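Local structure of tyrocidine synthetase 3 (Brevibacillus brevis, 2JGP) at residues V178-A183 with E211-L216; P290-R295 with R489-R494; A336-L341 with M377-Q382. The protein probably takes part in nonribosomal synthesis of the antibiotic tyrocidine, its crystallised fragment pairing a peptidyl carrier domain with a peptide bond-forming condensation domain. All blocks are in the same frame, centred on the assembly; numbering follows the deposited sequence.

Interaction 1 (V178-A183 with E211-L216); sequences VTEEEA and EDRYVL. Unlike the reference sequence in segment 178-183: E181 (reference Gln).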
loop_
_atom_site.group_PDB
_atom_site.type_symbol
_atom_site.label_atom_id
_atom_site.label_comp_id
_atom_site.label_asym_id
_atom_site.label_seq_id
_atom_site.Cartn_x
_atom_site.Cartn_y
_atom_site.Cartn_z
ATOM N N VAL A 178 -35.110 11.244 0.765
ATOM C CA VAL A 178 -34.885 11.996 1.997
ATOM C C VAL A 178 -34.436 13.417 1.684
ATOM O O VAL A 178 -34.047 13.713 0.558
ATOM C CB VAL A 178 -33.786 11.330 2.857
ATOM C CG1 VAL A 178 -34.190 9.914 3.244
ATOM C CG2 VAL A 178 -32.450 11.323 2.116
ATOM N N THR A 179 -34.484 14.285 2.692
ATOM C CA THR A 179 -33.899 15.622 2.595
ATOM C C THR A 179 -32.379 15.501 2.540
ATOM O O THR A 179 -31.819 14.493 2.976
ATOM C CB THR A 179 -34.301 16.496 3.803
ATOM O OG1 THR A 179 -35.723 16.684 3.807
ATOM C CG2 THR A 179 -33.621 17.863 3.746
ATOM N N GLU A 180 -31.710 16.514 1.994
ATOM C CA GLU A 180 -30.246 16.525 1.977
ATOM C C GLU A 180 -29.678 16.425 3.393
ATOM O O GLU A 180 -28.774 15.627 3.650
ATOM C CB GLU A 180 -29.707 17.778 1.279
ATOM C CG GLU A 180 -28.205 17.733 1.042
ATOM C CD GLU A 180 -27.662 18.966 0.358
ATOM O OE1 GLU A 180 -28.454 19.839 -0.052
ATOM O OE2 GLU A 180 -26.428 19.060 0.221
ATOM N N GLU A 181 -30.218 17.228 4.309
ATOM C CA GLU A 181 -29.772 17.210 5.705
ATOM C C GLU A 181 -30.042 15.856 6.371
ATOM O O GLU A 181 -29.219 15.375 7.148
ATOM C CB GLU A 181 -30.432 18.338 6.512
ATOM C CG GLU A 181 -29.650 18.737 7.763
ATOM C CD GLU A 181 -28.319 19.396 7.434
ATOM O OE1 GLU A 181 -28.332 20.478 6.807
ATOM O OE2 GLU A 181 -27.262 18.836 7.798
ATOM N N GLU A 182 -31.184 15.245 6.062
ATOM C CA GLU A 182 -31.476 13.883 6.525
ATOM C C GLU A 182 -30.464 12.879 5.966
ATOM O O GLU A 182 -30.065 11.940 6.656
ATOM C CB GLU A 182 -32.895 13.465 6.131
ATOM C CG GLU A 182 -33.993 14.216 6.869
ATOM C CD GLU A 182 -35.391 13.847 6.393
ATOM O OE1 GLU A 182 -35.525 13.283 5.283
ATOM O OE2 GLU A 182 -36.360 14.124 7.136
ATOM N N ALA A 183 -30.051 13.077 4.715
ATOM C CA ALA A 183 -29.048 12.215 4.094
ATOM C C ALA A 183 -27.721 12.266 4.854
ATOM O O ALA A 183 -27.052 11.245 5.003
ATOM C CB ALA A 183 -28.842 12.595 2.631
ATOM N N GLU A 211 -35.041 16.590 -6.912
ATOM C CA GLU A 211 -35.278 16.579 -8.360
ATOM C C GLU A 211 -34.317 15.691 -9.165
ATOM O O GLU A 211 -34.676 14.567 -9.523
ATOM C CB GLU A 211 -35.293 18.028 -8.910
ATOM C CG GLU A 211 -35.877 19.088 -7.952
ATOM C CD GLU A 211 -35.033 19.310 -6.689
ATOM O OE1 GLU A 211 -33.802 19.084 -6.724
ATOM O OE2 GLU A 211 -35.613 19.689 -5.648
ATOM N N ASP A 212 -33.105 16.177 -9.435
ATOM C CA ASP A 212 -32.091 15.394 -10.150
ATOM C C ASP A 212 -30.835 15.294 -9.286
ATOM O O ASP A 212 -29.720 15.478 -9.766
ATOM C CB ASP A 212 -31.763 16.037 -11.516
ATOM C CG ASP A 212 -32.747 15.644 -12.617
ATOM O OD1 ASP A 212 -33.261 14.505 -12.615
ATOM O OD2 ASP A 212 -32.993 16.481 -13.507
ATOM N N ARG A 213 -31.030 14.999 -8.002
ATOM C CA ARG A 213 -29.940 14.969 -7.037
ATOM C C ARG A 213 -30.051 13.708 -6.194
ATOM O O ARG A 213 -31.101 13.442 -5.607
ATOM C CB ARG A 213 -29.974 16.199 -6.126
ATOM C CG ARG A 213 -29.978 17.551 -6.851
ATOM C CD ARG A 213 -28.844 18.433 -6.357
ATOM N NE ARG A 213 -28.934 18.700 -4.924
ATOM C CZ ARG A 213 -27.896 18.913 -4.114
ATOM N NH1 ARG A 213 -26.644 18.887 -4.563
ATOM N NH2 ARG A 213 -28.113 19.145 -2.829
ATOM N N TYR A 214 -28.963 12.945 -6.144
ATOM C CA TYR A 214 -28.918 11.685 -5.412
ATOM C C TYR A 214 -27.619 11.569 -4.620
ATOM O O TYR A 214 -26.592 12.129 -5.011
ATOM C CB TYR A 214 -29.002 10.504 -6.382
ATOM C CG TYR A 214 -30.209 10.497 -7.294
ATOM C CD1 TYR A 214 -30.189 11.165 -8.512
ATOM C CD2 TYR A 214 -31.361 9.797 -6.950
ATOM C CE1 TYR A 214 -31.297 11.154 -9.359
ATOM C CE2 TYR A 214 -32.463 9.774 -7.784
ATOM C CZ TYR A 214 -32.426 10.455 -8.988
ATOM O OH TYR A 214 -33.523 10.432 -9.815
ATOM N N VAL A 215 -27.672 10.842 -3.510
ATOM C CA VAL A 215 -26.461 10.425 -2.804
ATOM C C VAL A 215 -26.369 8.909 -2.862
ATOM O O VAL A 215 -27.287 8.215 -2.437
ATOM C CB VAL A 215 -26.452 10.883 -1.334
ATOM C CG1 VAL A 215 -25.219 10.323 -0.608
ATOM C CG2 VAL A 215 -26.475 12.399 -1.263
ATOM N N LEU A 216 -25.270 8.406 -3.417
ATOM C CA LEU A 216 -25.020 6.969 -3.471
ATOM C C LEU A 216 -24.150 6.573 -2.294
ATOM O O LEU A 216 -22.990 6.972 -2.207
ATOM C CB LEU A 216 -24.328 6.584 -4.780
ATOM C CG LEU A 216 -24.130 5.088 -5.050
ATOM C CD1 LEU A 216 -25.484 4.387 -5.199
ATOM C CD2 LEU A 216 -23.280 4.887 -6.293
#
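E180 and R213 meet in a salt bridge, with R213 NH2 2.9 Å from E180 OE1. The other carboxylate oxygen, E180 OE2, is farther from the same nitrogen at 3.5 Å, making this a one-sided approach and not a paired, two-nitrogen grip. OE1 arrives in the plane of the guanidinium, at its edge. The two flat groups are turned steeply against each other, their planes 73° apart. Each side chain suits its half of the job. E180 sits in the first turn of helix 180-189 and stretches out, CG anti to the backbone N (chi1 -171°) and the rest extended, which carries the carboxylate across to the strand. R213, at the start of strand 213-220, bends at chi2 and chi3 to bring its NH2 edge round to the acid.

Next to this salt bridge the two elements approach through small hydrophobic groups. A183 CB comes to 4.6 Å from V215 CG2, and both residues also pack on F452. A183 further touches I209 of strand 202-210, the hairpin partner of strand 213-220.

The start of the helix carries a bond of its own. T179 occupies the N-cap position, and its backbone N donates to E182 OE1 at 3.0 Å, nearly straight (169°) but from above the carboxylate plane. A glutamate three residues on bonding back in this way supplies one half of a capping box, which the T179 side chain does not complete.

Both charges have further partners: E180 OE2 forms a salt bridge with R184, one helical turn on, and R213 NH1 has a weak, long ion pair with E128. The contact is therefore a link in a surface chain of alternating charges, in which the E180 carboxylate is probably stabilised as the anion by arginines at both oxygens.

Interaction 2 (P290-R295 with R489-R494); sequences PTDFTR and RETMER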
loop_
_atom_site.group_PDB
_atom_site.type_symbol
_atom_site.label_atom_id
_atom_site.label_comp_id
_atom_site.label_asym_id
_atom_site.label_seq_id
_atom_site.Cartn_x
_atom_site.Cartn_y
_atom_site.Cartn_z
ATOM N N PRO A 290 7.891 14.380 20.996
ATOM C CA PRO A 290 7.392 15.172 22.100
ATOM C C PRO A 290 5.914 15.407 21.854
ATOM O O PRO A 290 5.522 15.709 20.731
ATOM C CB PRO A 290 8.194 16.470 21.997
ATOM C CG PRO A 290 8.535 16.592 20.581
ATOM C CD PRO A 290 8.671 15.191 20.044
ATOM N N THR A 291 5.102 15.217 22.880
ATOM C CA THR A 291 3.665 15.367 22.744
ATOM C C THR A 291 3.210 16.544 23.592
ATOM O O THR A 291 3.835 16.865 24.607
ATOM C CB THR A 291 2.946 14.079 23.172
ATOM O OG1 THR A 291 3.295 13.760 24.526
ATOM C CG2 THR A 291 3.347 12.926 22.264
ATOM N N ASP A 292 2.132 17.195 23.167
ATOM C CA ASP A 292 1.561 18.319 23.913
ATOM C C ASP A 292 0.829 17.847 25.165
ATOM O O ASP A 292 0.736 18.574 26.150
ATOM C CB ASP A 292 0.615 19.122 23.019
ATOM C CG ASP A 292 1.340 19.797 21.866
ATOM O OD1 ASP A 292 2.368 20.462 22.115
ATOM O OD2 ASP A 292 0.890 19.667 20.711
ATOM N N PHE A 293 0.303 16.629 25.113
ATOM C CA PHE A 293 -0.399 16.033 26.239
ATOM C C PHE A 293 0.225 14.677 26.515
ATOM O O PHE A 293 0.843 14.078 25.633
ATOM C CB PHE A 293 -1.884 15.880 25.905
ATOM C CG PHE A 293 -2.503 17.121 25.323
ATOM C CD1 PHE A 293 -2.825 17.187 23.973
ATOM C CD2 PHE A 293 -2.745 18.226 26.122
ATOM C CE1 PHE A 293 -3.385 18.336 23.427
ATOM C CE2 PHE A 293 -3.307 19.375 25.590
ATOM C CZ PHE A 293 -3.629 19.432 24.239
ATOM N N THR A 294 0.065 14.203 27.740
ATOM C CA THR A 294 0.597 12.912 28.152
ATOM C C THR A 294 -0.046 11.804 27.332
ATOM O O THR A 294 -1.237 11.861 27.031
ATOM C CB THR A 294 0.322 12.661 29.656
ATOM O OG1 THR A 294 0.917 13.706 30.434
ATOM C CG2 THR A 294 0.879 11.317 30.104
ATOM N N ARG A 295 0.748 10.810 26.950
ATOM C CA ARG A 295 0.238 9.685 26.181
ATOM C C ARG A 295 -0.745 8.894 27.048
ATOM O O ARG A 295 -0.410 8.519 28.173
ATOM C CB ARG A 295 1.384 8.788 25.711
ATOM C CG ARG A 295 0.939 7.582 24.899
ATOM C CD ARG A 295 2.126 6.716 24.523
ATOM N NE ARG A 295 3.015 7.427 23.617
ATOM C CZ ARG A 295 2.836 7.521 22.302
ATOM N NH1 ARG A 295 1.811 6.925 21.705
ATOM N NH2 ARG A 295 3.707 8.203 21.581
ATOM N N ARG A 489 -3.296 21.338 17.114
ATOM C CA ARG A 489 -3.231 21.803 15.731
ATOM C C ARG A 489 -1.999 22.671 15.494
ATOM O O ARG A 489 -1.342 22.549 14.460
ATOM C CB ARG A 489 -4.492 22.593 15.376
ATOM C CG ARG A 489 -4.465 23.219 13.987
ATOM C CD ARG A 489 -5.844 23.693 13.573
ATOM N NE ARG A 489 -6.765 22.570 13.422
ATOM C CZ ARG A 489 -6.797 21.742 12.378
ATOM N NH1 ARG A 489 -5.963 21.899 11.358
ATOM N NH2 ARG A 489 -7.681 20.748 12.355
ATOM N N GLU A 490 -1.699 23.548 16.451
ATOM C CA GLU A 490 -0.552 24.453 16.361
ATOM C C GLU A 490 0.752 23.674 16.174
ATOM O O GLU A 490 1.539 23.979 15.273
ATOM C CB GLU A 490 -0.475 25.336 17.615
ATOM C CG GLU A 490 0.712 26.294 17.664
ATOM C CD GLU A 490 0.818 27.037 18.988
ATOM O OE1 GLU A 490 -0.190 27.128 19.724
ATOM O OE2 GLU A 490 1.918 27.537 19.296
ATOM N N THR A 491 0.962 22.672 17.026
ATOM C CA THR A 491 2.163 21.830 16.971
ATOM C C THR A 491 2.319 21.106 15.636
ATOM O O THR A 491 3.432 20.974 15.120
ATOM C CB THR A 491 2.163 20.784 18.112
ATOM O OG1 THR A 491 2.335 21.454 19.365
ATOM C CG2 THR A 491 3.288 19.748 17.927
ATOM N N MET A 492 1.204 20.645 15.079
ATOM C CA MET A 492 1.227 19.875 13.839
ATOM C C MET A 492 1.385 20.766 12.609
ATOM O O MET A 492 2.043 20.379 11.644
ATOM C CB MET A 492 -0.024 19.002 13.736
ATOM C CG MET A 492 -0.030 17.857 14.736
ATOM S SD MET A 492 1.138 16.557 14.288
ATOM C CE MET A 492 2.560 16.974 15.293
ATOM N N GLU A 493 0.787 21.954 12.638
ATOM C CA GLU A 493 1.044 22.944 11.585
ATOM C C GLU A 493 2.520 23.356 11.570
ATOM O O GLU A 493 3.100 23.527 10.505
ATOM C CB GLU A 493 0.122 24.160 11.729
ATOM C CG GLU A 493 -1.331 23.855 11.346
ATOM C CD GLU A 493 -2.283 25.017 11.577
ATOM O OE1 GLU A 493 -1.880 26.030 12.190
ATOM O OE2 GLU A 493 -3.451 24.910 11.149
ATOM N N ARG A 494 3.128 23.483 12.747
ATOM C CA ARG A 494 4.555 23.800 12.852
ATOM C C ARG A 494 5.431 22.630 12.388
ATOM O O ARG A 494 6.451 22.840 11.728
ATOM C CB ARG A 494 4.916 24.189 14.291
ATOM C CG ARG A 494 6.365 24.625 14.476
ATOM C CD ARG A 494 6.665 25.045 15.913
ATOM N NE ARG A 494 5.886 26.221 16.312
ATOM C CZ ARG A 494 4.834 26.221 17.130
ATOM N NH1 ARG A 494 4.387 25.101 17.692
ATOM N NH2 ARG A 494 4.222 27.369 17.398
#
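D292 and T491 reach toward each other and join through a single short hydrogen bond, T491 OG1 donating to D292 OD2 at 2.7 Å. The hydroxyl uses the syn lone pair of OD2, on the side of the other oxygen, so it lies near both; OD1 is 2.9 Å from T491 OG1. The threonine rotamer makes this possible: OG1 stands anti to the carbonyl carbon (chi1 -69°), presenting the hydroxyl to the loop. D292 is turned likewise, with CG beside its backbone N (chi1 -65°). A short acid reaching a short hydroxyl fits the spacing of the two chains, whose D292 and T491 CA atoms are 7.8 Å apart.

Neighbouring side chains brace the loop. T291 OG1 donates to F293 O at 2.7 Å from above the carbonyl plane, bridging two residues of the loop. The F293 ring lays one face against D292 CB, 4.0 Å above the ring plane and offset toward its rim. Along the helix, the long arm of R494 runs back to E490: NH2 reaches OE2 at 3.0 Å, almost straight (176°), in the guanidinium plane and on the anti lone pair of the acid.

The same D292 OD2 also accepts a hydrogen bond from the backbone N of T488, just before the helix. Two donors thus grip one carboxylate oxygen at the N-terminal end of helix 489-508, where the helix dipole would probably favour a negative charge. The contact ties the loop between helix 267-279 and strand 303-309 to that helix start. On the sheet side, R489 and M492 lean on strands 303-309 and 476-483, while P290 from the loop and R494 from the helix both touch Y344 of helix 329-345.

Interaction 3 (A336-L341 with M377-Q382); sequences AYNVLL and MRNKPQ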
loop_
_atom_site.group_PDB
_atom_site.type_symbol
_atom_site.label_atom_id
_atom_site.label_comp_id
_atom_site.label_asym_id
_atom_site.label_seq_id
_atom_site.Cartn_x
_atom_site.Cartn_y
_atom_site.Cartn_z
ATOM N N ALA A 336 13.483 12.752 3.922
ATOM C CA ALA A 336 13.229 14.031 4.595
ATOM C C ALA A 336 12.335 13.842 5.821
ATOM O O ALA A 336 12.504 14.509 6.841
ATOM C CB ALA A 336 12.588 15.030 3.628
ATOM N N TYR A 337 11.382 12.924 5.715
ATOM C CA TYR A 337 10.491 12.643 6.827
ATOM C C TYR A 337 11.272 12.027 7.990
ATOM O O TYR A 337 11.082 12.421 9.141
ATOM C CB TYR A 337 9.337 11.747 6.372
ATOM C CG TYR A 337 8.312 11.485 7.445
ATOM C CD1 TYR A 337 7.637 12.536 8.060
ATOM C CD2 TYR A 337 8.005 10.187 7.838
ATOM C CE1 TYR A 337 6.691 12.297 9.052
ATOM C CE2 TYR A 337 7.061 9.942 8.831
ATOM C CZ TYR A 337 6.405 11.002 9.426
ATOM O OH TYR A 337 5.472 10.768 10.413
ATOM N N ASN A 338 12.174 11.094 7.693
ATOM C CA ASN A 338 13.044 10.524 8.729
ATOM C C ASN A 338 13.903 11.555 9.476
ATOM O O ASN A 338 14.079 11.453 10.696
ATOM C CB ASN A 338 13.948 9.432 8.160
ATOM C CG ASN A 338 13.276 8.083 8.132
ATOM O OD1 ASN A 338 13.503 7.250 9.013
ATOM N ND2 ASN A 338 12.448 7.856 7.125
ATOM N N VAL A 339 14.446 12.537 8.761
ATOM C CA VAL A 339 15.226 13.594 9.430
ATOM C C VAL A 339 14.323 14.513 10.274
ATOM O O VAL A 339 14.721 14.951 11.354
ATOM C CB VAL A 339 16.177 14.396 8.474
ATOM C CG1 VAL A 339 15.803 14.246 7.011
ATOM C CG2 VAL A 339 16.283 15.873 8.883
ATOM N N LEU A 340 13.104 14.761 9.797
ATOM C CA LEU A 340 12.098 15.511 10.558
ATOM C C LEU A 340 11.837 14.837 11.905
ATOM O O LEU A 340 11.921 15.474 12.958
ATOM C CB LEU A 340 10.790 15.598 9.766
ATOM C CG LEU A 340 9.782 16.738 10.011
ATOM C CD1 LEU A 340 8.365 16.199 9.978
ATOM C CD2 LEU A 340 10.020 17.532 11.274
ATOM N N LEU A 341 11.531 13.542 11.859
ATOM C CA LEU A 341 11.261 12.766 13.070
ATOM C C LEU A 341 12.493 12.692 13.972
ATOM O O LEU A 341 12.375 12.786 15.192
ATOM C CB LEU A 341 10.793 11.348 12.715
ATOM C CG LEU A 341 9.459 11.202 11.969
ATOM C CD1 LEU A 341 9.218 9.746 11.618
ATOM C CD2 LEU A 341 8.302 11.766 12.783
ATOM N N MET A 377 9.773 0.274 7.710
ATOM C CA MET A 377 10.986 0.816 7.116
ATOM C C MET A 377 11.880 1.421 8.200
ATOM O O MET A 377 11.520 2.426 8.821
ATOM C CB MET A 377 10.621 1.874 6.074
ATOM C CG MET A 377 11.658 2.065 5.017
ATOM S SD MET A 377 11.704 0.690 3.845
ATOM C CE MET A 377 10.344 1.049 2.751
ATOM N N ARG A 378 13.038 0.801 8.422
ATOM C CA ARG A 378 13.981 1.247 9.449
ATOM C C ARG A 378 15.153 1.986 8.819
ATOM O O ARG A 378 15.783 1.489 7.890
ATOM C CB ARG A 378 14.502 0.057 10.258
ATOM C CG ARG A 378 15.465 0.432 11.381
ATOM C CD ARG A 378 15.901 -0.807 12.128
ATOM N NE ARG A 378 16.747 -0.502 13.284
ATOM C CZ ARG A 378 17.000 -1.356 14.272
ATOM N NH1 ARG A 378 16.483 -2.584 14.266
ATOM N NH2 ARG A 378 17.778 -0.986 15.282
ATOM N N ASN A 379 15.447 3.168 9.348
ATOM C CA ASN A 379 16.575 3.968 8.888
ATOM C C ASN A 379 17.267 4.634 10.063
ATOM O O ASN A 379 16.699 4.736 11.150
ATOM C CB ASN A 379 16.102 5.013 7.880
ATOM C CG ASN A 379 15.843 4.421 6.515
ATOM O OD1 ASN A 379 14.691 4.237 6.105
ATOM N ND2 ASN A 379 16.919 4.085 5.809
ATOM N N LYS A 380 18.493 5.091 9.825
ATOM C CA LYS A 380 19.350 5.603 10.880
ATOM C C LYS A 380 19.858 6.999 10.542
ATOM O O LYS A 380 21.006 7.166 10.116
ATOM C CB LYS A 380 20.497 4.625 11.135
ATOM C CG LYS A 380 19.993 3.285 11.665
ATOM C CD LYS A 380 21.109 2.328 12.005
ATOM C CE LYS A 380 20.554 0.951 12.342
ATOM N NZ LYS A 380 21.643 -0.043 12.529
ATOM N N PRO A 381 18.987 8.011 10.710
ATOM C CA PRO A 381 19.361 9.401 10.456
ATOM C C PRO A 381 20.305 9.943 11.537
ATOM O O PRO A 381 19.884 10.654 12.452
ATOM C CB PRO A 381 18.013 10.131 10.452
ATOM C CG PRO A 381 17.146 9.321 11.336
ATOM C CD PRO A 381 17.577 7.892 11.140
ATOM N N GLN A 382 21.577 9.582 11.412
ATOM C CA GLN A 382 22.616 10.023 12.328
ATOM C C GLN A 382 23.109 11.427 11.960
ATOM O O GLN A 382 23.224 11.769 10.783
ATOM C CB GLN A 382 23.777 9.022 12.329
ATOM C CG GLN A 382 23.381 7.629 12.832
ATOM C CD GLN A 382 24.414 6.553 12.516
ATOM O OE1 GLN A 382 25.519 6.843 12.066
ATOM N NE2 GLN A 382 24.049 5.299 12.752
HETATM O O HOH W 1 12.522 4.954 7.935
#
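The torsions of N338 (chi1 -85°, chi2 -99°) swing its amide off helix 329-345 toward N379. The two side chains cross at about a right angle, with their amide planes 84° apart. They do not meet as facing amides: N338 OD1 touches the CB methylene of N379, at 3.6 Å. A second touch lies along the helix backbone, where the ring of P381 rests on the carbonyl oxygen of N338 and its CG comes to 3.8 Å from N338 O. A proline suits this place, since its compact ring puts hydrocarbon over the helix surface and also onto F390 of helix 387-403. It is also the centre of an inverse gamma turn, closed by a weak bond from Q382 N to K380 O, which turns the chain as it leaves strand 373-379.

Beside the asparagine pair sits a water. It lies 2.7 Å from N338 OD1 and 2.9 Å from M377 O, in a geometry suited to donating to each; with more acceptors nearby than it has protons, these bonds may not all be made at once. The amide nitrogen of N338 is held from its own helix, ND2 donating to L334 O one turn earlier, which helps hold the amide's rotation, with OD1 toward the strand. The strand itself is paired with strand 350-356, with backbone bonds from M377 to V352 and from N379 to I350.

Asparagine fits at N338 because one group can bond back to its helix and offer an oxygen across the interface. In this buried contact, the direct touches set two oxygens of N338 against carbons of N379 and P381, and the water makes the polar link to M377 O.

All three contacts fall within the condensation domain, and none touches another. Interactions 2 and 3 are neighbours, their centres 19 Å and nearest atoms about 6 Å apart; helix 329-345 connects them, supplying N338 to interaction 3 and Y344 beside interaction 2. Interaction 1 stands apart, on the sheet that contains strands 202-210 and 213-220, its centre 39 Å from interaction 2 and 47 Å from interaction 3. Its strand 213-220 runs directly into the HHxxxDG motif characteristic of condensation domains. The sodium ion, bound by Q396 and D400, lies about 12 Å from the N379 side chain, which packs on V394 of the same helix, 387-403. Two contacts are surface ties, while interaction 3 is buried.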